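Local coordinates for E3 SUMO-protein ligase SIZ2 (Saccharomyces cerevisiae, PDB 6U75) that acts as an E3 ligase that promotes attachment of the small modifier SUMO to other proteins, possibly including septins, at residues Lys51-Ser56 against Pro103-Pro108; Thr179-Ser184 against Val258-Asp263; Cys203-Cys208 against Pro227-Pro232. All coordinates share one frame; numbering follows the deposited sequence.

Contact 1: Lys51-Ser56 against Pro103-Pro108; sequences KLYLFS and PANLTP
With CG of Asn105 anti to its backbone N (chi1 -178°) and OG1 of Thr107 anti to its own carbonyl carbon (chi1 -47°), an amide oxygen and a hydroxyl come together beside the first residues of Lys51-Ser56. Thr107 OG1 accepts the N-H of Leu52 at 2.8 Å and hands its own proton to Asn105 OD1, which lies 2.6 Å from Thr107 OG1. A second donor, the backbone N of Thr107, reaches Asn105 OD1 from well above the amide plane and closes an Asx turn. Gripped twice, the amide is held in rotation, and its ND2 is left near Lys51 NZ, a meeting of two donors and no bond. The lysine chain, bent at its second and fourth torsions, crosses the threonine side chain at about a right angle, its CB and CD against Thr107 OG1.

In the PINIT domain this pairing lays the short strand 104-105 antiparallel along one edge of strand 50-58, whose other edge bonds to strand 130-139. Leu54 and Ala104 form the hydrogen-bonded pair, with Leu54 N to Ala104 O at 2.8 Å and Ala104 N to Leu54 O at 3.1 Å. Two residues along, beyond the non-hydrogen-bonded pair Tyr53 and Asn105, Leu106 N still reaches Leu52 O at 2.9 Å, but the chain then turns, and the Thr107 hydroxyl stands in for a main-chain acceptor at Leu52 N.

On the face bearing Tyr53 and Asn105, Asn105 OD1 sits in plane at the edge of the tyrosine ring near CE1, while Pro103 CG comes obliquely to Tyr53 CD2. Pro103 CB also lies over one face of Phe55, 4.0 Å from the ring centroid. On the opposite face Leu106 CD1 meets Leu54 CB at 4.0 Å; Leu106 continues onto Phe82 and Leu54 onto Leu80, both of strand 79-82.

Contact 2: Thr179-Ser184 against Val258-Asp263; sequences TSTVLS and VEISVD
The carboxylate of Glu259 is the one flat side-chain group to take part, and Ser180 comes obliquely over one of its faces: Ser180 OG stands above the plane, 3.6 Å from Glu259 OE1, while Ser180 CB lies 3.4 Å from the same oxygen. The remaining flat groups are peptide units, joined along their edges as two antiparallel strands. Strand 181-184 is thereby one outer strand of a three-stranded antiparallel sheet, with 257-260 in the middle and 266-268 at the far edge. A segment early in the predicted SP-RING region is thus tied to the C-terminal part of this chain, consistent with the C-terminal domain that follows the SP-RING in Siz1.

Thr181 and Ile260 form one hydrogen-bonded pair, with Thr181 N to Ile260 O and Ile260 N to Thr181 O both at 2.9 Å. At the next such pair the link is uneven: Leu183 N gives a sound bond to Val258 O, whereas Val258 N to Leu183 O is weak, its N-H bent to 125°. Between them lies the non-hydrogen-bonded pair Val182 and Glu259, on the face that Ile269 touches.

The other face carries Thr181, Leu183, Val258 and Ile260, and here the contact turns apolar. Helix 242-249 meets it through Val244 and Ile247 at Leu183 and through Phe243 at Ile260, while Trp266 packs on Val258 and Ile260. Thr181 has OG1 anti to its backbone N (chi1 178°), which leaves the methyl to run side by side with the isoleucine, Thr181 CG2 lying 3.7 Å from Ile260 CB.

Contact 3: Cys203-Cys208 against Pro227-Pro232; sequences CKHIQC and PICQHP. With ZN (zinc ion), chain C.
Cys203 SG at 2.3 Å, His205 NE2 at 2.0 Å and Cys229 SG at 2.3 Å bind the zinc ion, and Cys226 completes the three-cysteine, one-histidine site of the SP-RING, which unlike a canonical RING finger holds a single zinc. The imidazole of His205 is enclosed. Cys203 CB lies over one face toward the rim, Ile228 CG2 over the centre of the opposite face at 4.1 Å from the ring centroid, and Cys229 SG at the edge, in plane. From that isoleucine, CD1 runs on to Gln207 CB, 3.6 Å away. An alanine in place of Ile228 would keep only CB near the imidazole and would probably leave a gap over the ring centre and beside Gln207 CB, where CG2 and CD1 now lie.

Farther out, polar atoms orient the ligands. His205 ND1 makes a weak bond to Gln207 O, which would limit rotation of the ring about the zinc-NE2 direction. The negative charge of the Cys229 thiolate is likely to be partly offset by two donors from His231: a weak one from the backbone N, and His231 ND1, 3.6 Å from Cys229 SG with the sulfur in the imidazole plane.

Contacts 1 and 2 both pair antiparallel strands through main-chain bonds, whereas contact 3 joins two loops round a metal, three ways for one chain to hold segments far apart in sequence. Contact 1 is the more buried of the strand pairs and adds a side-chain hydroxyl to its ladder; both add an edge strand, but contact 2 has exposed residues in touch and keeps its apolar side against helix 242-249. Contact 3 has no hydrogen bond across it and is joined by the shared zinc ion and by the packing of Ile228. Contact 1 stands apart in the PINIT domain, its centre about 33 Å from that of contact 3 and 48 Å from that of contact 2. The latter two adjoin, Leu183 CD1 lying 3.9 Å from Ile206 O.

Contact 1: Lys51-Ser56 against Pro103-Pro108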
loop_
_atom_site.group_PDB
_atom_site.type_symbol
_atom_site.label_atom_id
_atom_site.label_comp_id
_atom_site.label_asym_id
_atom_site.label_seq_id
_atom_site.Cartn_x
_atom_site.Cartn_y
_atom_site.Cartn_z
ATOM N N LYS A 51 -11.519 -7.888 9.164
ATOM C CA LYS A 51 -10.728 -7.526 10.329
ATOM C C LYS A 51 -11.198 -6.176 10.854
ATOM O O LYS A 51 -11.813 -5.386 10.136
ATOM C CB LYS A 51 -9.228 -7.455 9.999
ATOM C CG LYS A 51 -8.641 -8.726 9.395
ATOM C CD LYS A 51 -8.795 -9.923 10.321
ATOM C CE LYS A 51 -7.788 -11.014 9.995
ATOM N NZ LYS A 51 -6.481 -10.774 10.666
ATOM N N LEU A 52 -10.900 -5.914 12.125
ATOM C CA LEU A 52 -11.193 -4.628 12.749
ATOM C C LEU A 52 -9.914 -3.801 12.747
ATOM O O LEU A 52 -8.956 -4.125 13.455
ATOM C CB LEU A 52 -11.729 -4.810 14.167
ATOM C CG LEU A 52 -12.015 -3.503 14.912
ATOM C CD1 LEU A 52 -13.060 -2.682 14.171
ATOM C CD2 LEU A 52 -12.460 -3.773 16.340
ATOM N N TYR A 53 -9.901 -2.732 11.955
ATOM C CA TYR A 53 -8.719 -1.907 11.763
ATOM C C TYR A 53 -8.923 -0.535 12.390
ATOM O O TYR A 53 -9.970 0.099 12.200
ATOM C CB TYR A 53 -8.392 -1.756 10.274
ATOM C CG TYR A 53 -7.588 -2.894 9.679
ATOM C CD1 TYR A 53 -7.365 -4.070 10.385
ATOM C CD2 TYR A 53 -7.036 -2.783 8.409
ATOM C CE1 TYR A 53 -6.626 -5.103 9.840
ATOM C CE2 TYR A 53 -6.297 -3.812 7.857
ATOM C CZ TYR A 53 -6.094 -4.968 8.576
ATOM O OH TYR A 53 -5.357 -5.992 8.029
ATOM N N LEU A 54 -7.916 -0.092 13.137
ATOM C CA LEU A 54 -7.845 1.262 13.662
ATOM C C LEU A 54 -7.149 2.162 12.650
ATOM O O LEU A 54 -6.148 1.774 12.043
ATOM C CB LEU A 54 -7.084 1.274 14.988
ATOM C CG LEU A 54 -6.872 2.617 15.686
ATOM C CD1 LEU A 54 -8.149 3.092 16.356
ATOM C CD2 LEU A 54 -5.743 2.505 16.698
ATOM N N PHE A 55 -7.688 3.364 12.471
ATOM C CA PHE A 55 -7.169 4.333 11.519
ATOM C C PHE A 55 -6.912 5.653 12.231
ATOM O O PHE A 55 -7.656 6.033 13.139
ATOM C CB PHE A 55 -8.148 4.554 10.360
ATOM C CG PHE A 55 -8.324 3.351 9.477
ATOM C CD1 PHE A 55 -9.179 2.325 9.841
ATOM C CD2 PHE A 55 -7.637 3.250 8.279
ATOM C CE1 PHE A 55 -9.341 1.220 9.030
ATOM C CE2 PHE A 55 -7.797 2.147 7.465
ATOM C CZ PHE A 55 -8.649 1.132 7.840
ATOM N N SER A 56 -5.859 6.346 11.807
ATOM C CA SER A 56 -5.507 7.654 12.336
ATOM C C SER A 56 -5.145 8.561 11.173
ATOM O O SER A 56 -4.426 8.149 10.259
ATOM C CB SER A 56 -4.337 7.570 13.324
ATOM O OG SER A 56 -3.956 8.855 13.782
ATOM N N PRO A 103 -2.831 0.873 9.013
ATOM C CA PRO A 103 -3.746 0.716 10.146
ATOM C C PRO A 103 -3.240 -0.342 11.117
ATOM O O PRO A 103 -2.329 -1.118 10.823
ATOM C CB PRO A 103 -5.059 0.287 9.484
ATOM C CG PRO A 103 -4.637 -0.389 8.226
ATOM C CD PRO A 103 -3.390 0.318 7.768
ATOM N N ALA A 104 -3.853 -0.358 12.296
ATOM C CA ALA A 104 -3.543 -1.326 13.339
ATOM C C ALA A 104 -4.659 -2.358 13.412
ATOM O O ALA A 104 -5.842 -2.002 13.404
ATOM C CB ALA A 104 -3.369 -0.637 14.693
ATOM N N ASN A 105 -4.281 -3.632 13.484
ATOM C CA ASN A 105 -5.239 -4.731 13.520
ATOM C C ASN A 105 -5.605 -5.020 14.971
ATOM O O ASN A 105 -4.774 -5.504 15.745
ATOM C CB ASN A 105 -4.658 -5.971 12.845
ATOM C CG ASN A 105 -5.634 -7.131 12.814
ATOM O OD1 ASN A 105 -6.848 -6.938 12.863
ATOM N ND2 ASN A 105 -5.105 -8.346 12.733
ATOM N N LEU A 106 -6.851 -4.726 15.338
ATOM C CA LEU A 106 -7.357 -4.978 16.679
ATOM C C LEU A 106 -8.095 -6.306 16.796
ATOM O O LEU A 106 -8.544 -6.655 17.893
ATOM C CB LEU A 106 -8.297 -3.845 17.106
ATOM C CG LEU A 106 -7.783 -2.413 16.942
ATOM C CD1 LEU A 106 -8.895 -1.422 17.243
ATOM C CD2 LEU A 106 -6.580 -2.155 17.835
ATOM N N THR A 107 -8.221 -7.055 15.701
ATOM C CA THR A 107 -9.084 -8.235 15.700
ATOM C C THR A 107 -8.696 -9.262 16.756
ATOM O O THR A 107 -9.578 -9.685 17.524
ATOM C CB THR A 107 -9.082 -8.866 14.304
ATOM O OG1 THR A 107 -9.279 -7.850 13.313
ATOM C CG2 THR A 107 -10.191 -9.903 14.185
ATOM N N PRO A 108 -7.439 -9.708 16.856
ATOM C CA PRO A 108 -7.136 -10.823 17.769
ATOM C C PRO A 108 -7.237 -10.466 19.242
ATOM O O PRO A 108 -7.378 -11.375 20.069
ATOM C CB PRO A 108 -5.700 -11.207 17.388
ATOM C CG PRO A 108 -5.115 -9.960 16.844
ATOM C CD PRO A 108 -6.235 -9.233 16.151
#

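Contact 2: Thr179-Ser184 against Val258-Asp263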
loop_
_atom_site.group_PDB
_atom_site.type_symbol
_atom_site.label_atom_id
_atom_site.label_comp_id
_atom_site.label_asym_id
_atom_site.label_seq_id
_atom_site.Cartn_x
_atom_site.Cartn_y
_atom_site.Cartn_z
ATOM N N THR A 179 23.584 4.323 -29.282
ATOM C CA THR A 179 23.350 3.240 -30.230
ATOM C C THR A 179 22.361 2.225 -29.665
ATOM O O THR A 179 21.277 2.027 -30.218
ATOM C CB THR A 179 24.663 2.516 -30.595
ATOM O OG1 THR A 179 25.562 3.437 -31.227
ATOM C CG2 THR A 179 24.391 1.347 -31.534
ATOM N N SER A 180 22.742 1.588 -28.562
ATOM C CA SER A 180 21.940 0.550 -27.933
ATOM C C SER A 180 21.654 0.917 -26.484
ATOM O O SER A 180 22.420 1.649 -25.847
ATOM C CB SER A 180 22.650 -0.807 -27.990
ATOM O OG SER A 180 23.834 -0.794 -27.211
ATOM N N THR A 181 20.541 0.399 -25.969
ATOM C CA THR A 181 20.134 0.611 -24.588
ATOM C C THR A 181 20.041 -0.735 -23.880
ATOM O O THR A 181 19.829 -1.773 -24.510
ATOM C CB THR A 181 18.791 1.357 -24.508
ATOM O OG1 THR A 181 18.401 1.506 -23.137
ATOM C CG2 THR A 181 17.701 0.610 -25.265
ATOM N N VAL A 182 20.216 -0.719 -22.562
ATOM C CA VAL A 182 20.266 -1.942 -21.769
ATOM C C VAL A 182 18.954 -2.091 -21.008
ATOM O O VAL A 182 18.585 -1.223 -20.205
ATOM C CB VAL A 182 21.470 -1.951 -20.814
ATOM C CG1 VAL A 182 22.753 -2.206 -21.592
ATOM C CG2 VAL A 182 21.568 -0.644 -20.037
ATOM N N LEU A 183 18.251 -3.189 -21.268
ATOM C CA LEU A 183 17.033 -3.550 -20.557
ATOM C C LEU A 183 17.368 -4.636 -19.541
ATOM O O LEU A 183 17.861 -5.706 -19.913
ATOM C CB LEU A 183 15.962 -4.039 -21.533
ATOM C CG LEU A 183 14.709 -4.679 -20.927
ATOM C CD1 LEU A 183 13.898 -3.653 -20.154
ATOM C CD2 LEU A 183 13.867 -5.328 -22.010
ATOM N N SER A 184 17.107 -4.360 -18.268
ATOM C CA SER A 184 17.343 -5.332 -17.213
ATOM C C SER A 184 16.132 -6.240 -17.054
ATOM O O SER A 184 14.988 -5.775 -17.056
ATOM C CB SER A 184 17.645 -4.631 -15.887
ATOM O OG SER A 184 17.686 -5.563 -14.820
ATOM N N VAL A 258 19.888 -7.277 -21.248
ATOM C CA VAL A 258 19.676 -7.508 -22.670
ATOM C C VAL A 258 19.921 -6.200 -23.411
ATOM O O VAL A 258 19.648 -5.113 -22.895
ATOM C CB VAL A 258 18.256 -8.056 -22.949
ATOM C CG1 VAL A 258 17.953 -8.019 -24.425
ATOM C CG2 VAL A 258 18.116 -9.479 -22.419
ATOM N N GLU A 259 20.453 -6.310 -24.625
ATOM C CA GLU A 259 20.763 -5.163 -25.466
ATOM C C GLU A 259 19.620 -4.933 -26.444
ATOM O O GLU A 259 19.167 -5.873 -27.105
ATOM C CB GLU A 259 22.070 -5.390 -26.226
ATOM C CG GLU A 259 22.658 -4.136 -26.845
ATOM C CD GLU A 259 23.807 -4.435 -27.787
ATOM O OE1 GLU A 259 23.802 -3.906 -28.919
ATOM O OE2 GLU A 259 24.711 -5.205 -27.399
ATOM N N ILE A 260 19.167 -3.683 -26.539
ATOM C CA ILE A 260 18.038 -3.291 -27.370
ATOM C C ILE A 260 18.519 -2.226 -28.345
ATOM O O ILE A 260 19.215 -1.284 -27.947
ATOM C CB ILE A 260 16.871 -2.755 -26.521
ATOM C CG1 ILE A 260 16.303 -3.854 -25.619
ATOM C CG2 ILE A 260 15.785 -2.167 -27.414
ATOM C CD1 ILE A 260 15.306 -4.754 -26.302
ATOM N N SER A 261 18.145 -2.374 -29.611
ATOM C CA SER A 261 18.480 -1.426 -30.661
ATOM C C SER A 261 17.213 -0.714 -31.131
ATOM O O SER A 261 16.107 -0.970 -30.644
ATOM C CB SER A 261 19.179 -2.140 -31.821
ATOM O OG SER A 261 18.394 -3.216 -32.306
ATOM N N VAL A 262 17.385 0.196 -32.093
ATOM C CA VAL A 262 16.248 0.933 -32.635
ATOM C C VAL A 262 15.286 0.007 -33.364
ATOM O O VAL A 262 14.117 0.361 -33.559
ATOM C CB VAL A 262 16.731 2.059 -33.573
ATOM C CG1 VAL A 262 15.563 2.941 -33.994
ATOM C CG2 VAL A 262 17.817 2.889 -32.902
ATOM N N ASP A 263 15.745 -1.177 -33.769
ATOM C CA ASP A 263 14.897 -2.111 -34.498
ATOM C C ASP A 263 13.843 -2.766 -33.618
ATOM O O ASP A 263 12.901 -3.362 -34.151
ATOM C CB ASP A 263 15.755 -3.202 -35.145
ATOM C CG ASP A 263 16.935 -2.640 -35.911
ATOM O OD1 ASP A 263 17.888 -2.153 -35.266
ATOM O OD2 ASP A 263 16.911 -2.686 -37.159
#

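Contact 3: Cys203-Cys208 against Pro227-Pro232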
loop_
_atom_site.group_PDB
_atom_site.type_symbol
_atom_site.label_atom_id
_atom_site.label_comp_id
_atom_site.label_asym_id
_atom_site.label_seq_id
_atom_site.Cartn_x
_atom_site.Cartn_y
_atom_site.Cartn_z
ATOM N N CYS A 203 4.375 5.790 -17.159
ATOM C CA CYS A 203 5.812 5.680 -16.959
ATOM C C CYS A 203 6.542 5.867 -18.283
ATOM O O CYS A 203 6.200 5.233 -19.286
ATOM C CB CYS A 203 6.166 4.325 -16.348
ATOM S SG CYS A 203 5.781 4.185 -14.587
ATOM N N LYS A 204 7.549 6.733 -18.274
ATOM C CA LYS A 204 8.330 7.042 -19.471
ATOM C C LYS A 204 9.646 6.266 -19.457
ATOM O O LYS A 204 10.740 6.833 -19.457
ATOM C CB LYS A 204 8.572 8.547 -19.564
ATOM C CG LYS A 204 7.328 9.395 -19.306
ATOM C CD LYS A 204 6.274 9.202 -20.388
ATOM C CE LYS A 204 4.903 9.652 -19.910
ATOM N NZ LYS A 204 3.878 9.560 -20.986
ATOM N N HIS A 205 9.523 4.941 -19.437
ATOM C CA HIS A 205 10.686 4.064 -19.411
ATOM C C HIS A 205 10.245 2.644 -19.727
ATOM O O HIS A 205 9.147 2.231 -19.348
ATOM C CB HIS A 205 11.389 4.116 -18.046
ATOM C CG HIS A 205 10.486 3.830 -16.885
ATOM N ND1 HIS A 205 9.962 2.579 -16.639
ATOM C CD2 HIS A 205 10.024 4.632 -15.897
ATOM C CE1 HIS A 205 9.213 2.625 -15.551
ATOM N NE2 HIS A 205 9.233 3.859 -15.082
ATOM N N ILE A 206 11.108 1.903 -20.429
ATOM C CA ILE A 206 10.790 0.521 -20.776
ATOM C C ILE A 206 11.081 -0.446 -19.635
ATOM O O ILE A 206 10.579 -1.577 -19.651
ATOM C CB ILE A 206 11.558 0.069 -22.031
ATOM C CG1 ILE A 206 13.064 0.279 -21.850
ATOM C CG2 ILE A 206 11.058 0.818 -23.257
ATOM C CD1 ILE A 206 13.905 -0.399 -22.911
ATOM N N GLN A 207 11.876 -0.041 -18.647
ATOM C CA GLN A 207 12.173 -0.921 -17.527
ATOM C C GLN A 207 10.914 -1.193 -16.714
ATOM O O GLN A 207 10.020 -0.348 -16.605
ATOM C CB GLN A 207 13.250 -0.314 -16.628
ATOM C CG GLN A 207 14.626 -0.214 -17.267
ATOM C CD GLN A 207 14.800 1.042 -18.097
ATOM O OE1 GLN A 207 13.826 1.636 -18.559
ATOM N NE2 GLN A 207 16.047 1.462 -18.281
ATOM N N CYS A 208 10.853 -2.389 -16.134
ATOM C CA CYS A 208 9.698 -2.844 -15.376
ATOM C C CYS A 208 10.144 -3.281 -13.986
ATOM O O CYS A 208 11.336 -3.306 -13.664
ATOM C CB CYS A 208 8.985 -3.996 -16.094
ATOM S SG CYS A 208 8.365 -3.583 -17.734
ATOM N N PRO A 227 9.230 2.256 -8.450
ATOM C CA PRO A 227 10.601 2.002 -7.980
ATOM C C PRO A 227 11.685 2.465 -8.943
ATOM O O PRO A 227 12.871 2.344 -8.619
ATOM C CB PRO A 227 10.642 0.472 -7.813
ATOM C CG PRO A 227 9.224 0.031 -7.785
ATOM C CD PRO A 227 8.483 1.001 -8.645
ATOM N N ILE A 228 11.323 2.978 -10.117
ATOM C CA ILE A 228 12.287 3.396 -11.132
ATOM C C ILE A 228 12.286 4.913 -11.297
ATOM O O ILE A 228 13.315 5.567 -11.115
ATOM C CB ILE A 228 12.014 2.684 -12.476
ATOM C CG1 ILE A 228 12.041 1.165 -12.271
ATOM C CG2 ILE A 228 13.028 3.115 -13.530
ATOM C CD1 ILE A 228 11.685 0.368 -13.502
ATOM N N CYS A 229 11.135 5.493 -11.639
ATOM C CA CYS A 229 11.018 6.925 -11.870
ATOM C C CYS A 229 10.461 7.689 -10.674
ATOM O O CYS A 229 10.443 8.925 -10.705
ATOM C CB CYS A 229 10.130 7.187 -13.093
ATOM S SG CYS A 229 8.440 6.567 -12.939
ATOM N N GLN A 230 10.006 6.996 -9.633
ATOM C CA GLN A 230 9.487 7.597 -8.407
ATOM C C GLN A 230 8.239 8.443 -8.634
ATOM O O GLN A 230 7.808 9.157 -7.721
ATOM C CB GLN A 230 10.558 8.439 -7.701
ATOM C CG GLN A 230 11.325 7.679 -6.634
ATOM C CD GLN A 230 12.058 6.477 -7.189
ATOM O OE1 GLN A 230 12.425 6.448 -8.364
ATOM N NE2 GLN A 230 12.273 5.473 -6.347
ATOM N N HIS A 231 7.642 8.386 -9.819
ATOM C CA HIS A 231 6.381 9.080 -10.029
ATOM C C HIS A 231 5.291 8.438 -9.173
ATOM O O HIS A 231 5.265 7.212 -9.019
ATOM C CB HIS A 231 5.973 9.039 -11.501
ATOM C CG HIS A 231 6.508 10.177 -12.311
ATOM N ND1 HIS A 231 7.562 10.037 -13.189
ATOM C CD2 HIS A 231 6.135 11.478 -12.378
ATOM C CE1 HIS A 231 7.815 11.200 -13.761
ATOM N NE2 HIS A 231 6.963 12.092 -13.286
ATOM N N PRO A 232 4.383 9.229 -8.599
ATOM C CA PRO A 232 3.275 8.637 -7.834
ATOM C C PRO A 232 2.311 7.918 -8.764
ATOM O O PRO A 232 1.768 8.513 -9.697
ATOM C CB PRO A 232 2.622 9.849 -7.160
ATOM C CG PRO A 232 2.952 10.992 -8.051
ATOM C CD PRO A 232 4.317 10.702 -8.612
HETATM ZN ZN ZN C . 7.882 4.491 -13.693
#